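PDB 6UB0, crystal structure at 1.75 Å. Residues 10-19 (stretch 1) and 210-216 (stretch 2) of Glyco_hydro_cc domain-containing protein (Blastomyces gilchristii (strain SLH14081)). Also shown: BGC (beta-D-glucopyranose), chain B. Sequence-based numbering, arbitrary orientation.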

# COMPACT_ATOMS: atom_id res chain seq x y z
N ASN A 10 8.34 -7.40 6.78
CA ASN A 10 7.91 -8.41 7.78
C ASN A 10 8.85 -8.35 9.00
O ASN A 10 8.37 -8.21 10.16
CB ASN A 10 7.84 -9.79 7.12
CG ASN A 10 6.68 -10.01 6.17
OD1 ASN A 10 6.68 -11.00 5.45
ND2 ASN A 10 5.67 -9.14 6.17
N ASN A 11 10.16 -8.35 8.75
CA ASN A 11 11.20 -8.35 9.81
C ASN A 11 11.59 -6.90 10.13
O ASN A 11 12.15 -6.25 9.26
CB ASN A 11 12.42 -9.15 9.35
CG ASN A 11 13.49 -9.28 10.40
OD1 ASN A 11 13.44 -8.62 11.45
ND2 ASN A 11 14.50 -10.09 10.11
N ILE A 12 11.25 -6.38 11.31
CA ILE A 12 11.46 -4.93 11.57
C ILE A 12 12.97 -4.64 11.64
O ILE A 12 13.37 -3.51 11.27
CB ILE A 12 10.68 -4.40 12.79
CG1 ILE A 12 10.67 -2.87 12.73
CG2 ILE A 12 11.23 -4.94 14.09
CD1 ILE A 12 9.60 -2.22 13.57
N ASN A 13 13.76 -5.66 11.96
CA ASN A 13 15.25 -5.61 12.02
C ASN A 13 15.81 -5.07 10.70
O ASN A 13 16.76 -4.28 10.76
CB ASN A 13 15.85 -6.99 12.34
CG ASN A 13 15.51 -7.47 13.73
OD1 ASN A 13 15.75 -6.76 14.70
ND2 ASN A 13 14.93 -8.66 13.84
N LEU A 14 15.22 -5.39 9.55
CA LEU A 14 15.88 -5.07 8.25
C LEU A 14 15.70 -3.61 7.80
O LEU A 14 16.39 -3.19 6.85
CB LEU A 14 15.35 -6.01 7.18
CG LEU A 14 15.17 -7.45 7.62
CD1 LEU A 14 14.51 -8.25 6.52
CD2 LEU A 14 16.49 -8.08 8.03
N LEU A 15 14.85 -2.83 8.47
CA LEU A 15 14.64 -1.41 8.12
C LEU A 15 15.93 -0.61 8.37
O LEU A 15 16.14 0.38 7.69
CB LEU A 15 13.44 -0.87 8.91
CG LEU A 15 12.14 -1.63 8.69
CD1 LEU A 15 11.07 -1.19 9.66
CD2 LEU A 15 11.63 -1.47 7.28
N THR A 16 16.79 -1.04 9.30
CA THR A 16 18.10 -0.37 9.53
C THR A 16 18.91 -0.28 8.22
O THR A 16 19.53 0.76 8.00
CB THR A 16 18.85 -1.02 10.70
OG1 THR A 16 18.22 -0.46 11.86
CG2 THR A 16 20.33 -0.72 10.69
N ALA A 17 18.86 -1.28 7.35
CA ALA A 17 19.65 -1.29 6.10
C ALA A 17 19.26 -0.09 5.23
O ALA A 17 20.07 0.29 4.40
CB ALA A 17 19.48 -2.59 5.36
N PHE A 18 18.11 0.53 5.47
CA PHE A 18 17.57 1.65 4.67
C PHE A 18 17.72 2.98 5.42
O PHE A 18 17.27 4.00 4.86
CB PHE A 18 16.10 1.37 4.32
CG PHE A 18 15.98 0.23 3.36
CD1 PHE A 18 16.16 0.46 2.00
CD2 PHE A 18 15.72 -1.07 3.79
CE1 PHE A 18 16.08 -0.58 1.09
CE2 PHE A 18 15.66 -2.11 2.88
CZ PHE A 18 15.84 -1.87 1.52
N GLU A 19 18.38 3.00 6.58
CA GLU A 19 18.60 4.23 7.39
C GLU A 19 19.16 5.36 6.53
O GLU A 19 20.10 5.10 5.78
CB GLU A 19 19.61 4.02 8.50
CG GLU A 19 19.03 4.23 9.88
CD GLU A 19 20.10 4.02 10.93
OE1 GLU A 19 19.82 3.36 11.94
OE2 GLU A 19 21.24 4.47 10.70
N PHE A 210 9.55 -6.18 -1.67
CA PHE A 210 9.42 -5.49 -0.40
C PHE A 210 10.78 -5.58 0.33
O PHE A 210 11.71 -6.25 -0.18
CB PHE A 210 8.33 -6.09 0.47
CG PHE A 210 8.42 -7.55 0.93
CD1 PHE A 210 8.55 -8.59 0.03
CD2 PHE A 210 8.32 -7.83 2.27
CE1 PHE A 210 8.60 -9.89 0.49
CE2 PHE A 210 8.36 -9.14 2.72
CZ PHE A 210 8.49 -10.16 1.82
N VAL A 211 10.88 -4.94 1.49
CA VAL A 211 12.16 -4.81 2.25
C VAL A 211 12.81 -6.19 2.39
O VAL A 211 14.00 -6.37 2.08
CB VAL A 211 11.88 -4.16 3.63
CG1 VAL A 211 12.99 -4.46 4.62
CG2 VAL A 211 11.59 -2.68 3.47
N ASP A 212 12.05 -7.19 2.83
CA ASP A 212 12.66 -8.49 3.22
C ASP A 212 13.26 -9.15 1.99
O ASP A 212 14.07 -10.05 2.20
CB ASP A 212 11.69 -9.43 3.93
CG ASP A 212 11.13 -8.81 5.19
OD1 ASP A 212 10.71 -7.64 5.10
OD2 ASP A 212 11.13 -9.48 6.27
N ASN A 213 12.84 -8.81 0.78
CA ASN A 213 13.44 -9.42 -0.43
C ASN A 213 14.58 -8.53 -0.92
O ASN A 213 15.31 -8.98 -1.78
CB ASN A 213 12.45 -9.63 -1.58
CG ASN A 213 11.45 -10.75 -1.35
OD1 ASN A 213 11.51 -11.50 -0.39
ND2 ASN A 213 10.51 -10.90 -2.25
N LEU A 214 14.66 -7.27 -0.45
CA LEU A 214 15.64 -6.25 -0.93
C LEU A 214 16.92 -6.29 -0.09
O LEU A 214 17.86 -5.58 -0.44
CB LEU A 214 15.00 -4.86 -0.83
CG LEU A 214 13.91 -4.57 -1.86
CD1 LEU A 214 13.28 -3.20 -1.57
CD2 LEU A 214 14.48 -4.61 -3.27
N VAL A 215 16.88 -7.04 1.02
CA VAL A 215 18.00 -7.33 1.97
C VAL A 215 18.21 -8.84 1.99
O VAL A 215 17.20 -9.58 1.95
CB VAL A 215 17.60 -6.76 3.34
CG1 VAL A 215 18.56 -7.13 4.45
CG2 VAL A 215 17.40 -5.26 3.24
N LYS A 216 19.45 -9.32 2.07
CA LYS A 216 19.74 -10.79 2.18
C LYS A 216 20.99 -11.01 3.03
O LYS A 216 22.04 -10.44 2.70
CB LYS A 216 19.85 -11.37 0.77
CG LYS A 216 20.35 -12.81 0.68
CD LYS A 216 19.30 -13.86 0.99
CE LYS A 216 19.88 -15.22 1.33
NZ LYS A 216 20.58 -15.85 0.17
C2 BGC B . 0.60 -11.32 2.81
C3 BGC B . 1.15 -10.71 4.07
C4 BGC B . 2.65 -10.81 3.97
C5 BGC B . 3.15 -10.15 2.67
C6 BGC B . 4.63 -10.20 2.29
C1 BGC B . 1.16 -10.71 1.56
O2 BGC B . -0.81 -11.07 2.86
O3 BGC B . 0.57 -11.28 5.29
O4 BGC B . 3.10 -10.20 5.18
O5 BGC B . 2.60 -10.76 1.50
O6 BGC B . 5.05 -11.59 2.42

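The contact is a small apolar cluster, closed at one end by a carboxylate that takes two backbone amides, and its touching residues are at least 193 apart in sequence. Asp-212 makes the polar clasp: Asn-10 N donates to its OD1 and Asn-11 N to its OD2, each at 2.9 Å. A short acid in the m rotamer suits this place, because its two oxygens can meet successive N-H groups.

Beyond the clasp, the 3-10 segment turns Leu-14, Ala-17 and Phe-18 toward the other stretch, where Val-211, Leu-214 and Val-215 point back. Leu-14 CB packs on Val-211 CG1 at 3.8 Å, while its CD1 lies 3.6 Å from Asp-212 OD2. The Phe-18 ring reaches Val-215 CG2 from CE2 at 3.6 Å and meets Leu-214 CB at its edge; Ala-17 adds a lone methyl, its CB 4.0 Å from Val-215 CG2. The stretches bury 477 Å², both sides summed; Phe-18, Val-211 and Val-215 are buried, their side chains bringing no polar group.

The polar ends of the asparagines make their hydrogen bonds away from Asp-212. Asn-11 OD1 accepts from Asn-13 N at 3.0 Å, and Asn-10 ND2 donates to glucose O4 at 3.0 Å. Asn-10 OD1 lies 3.7 Å from Phe-210 CE2, while glucose C6 lies over one face of Phe-210.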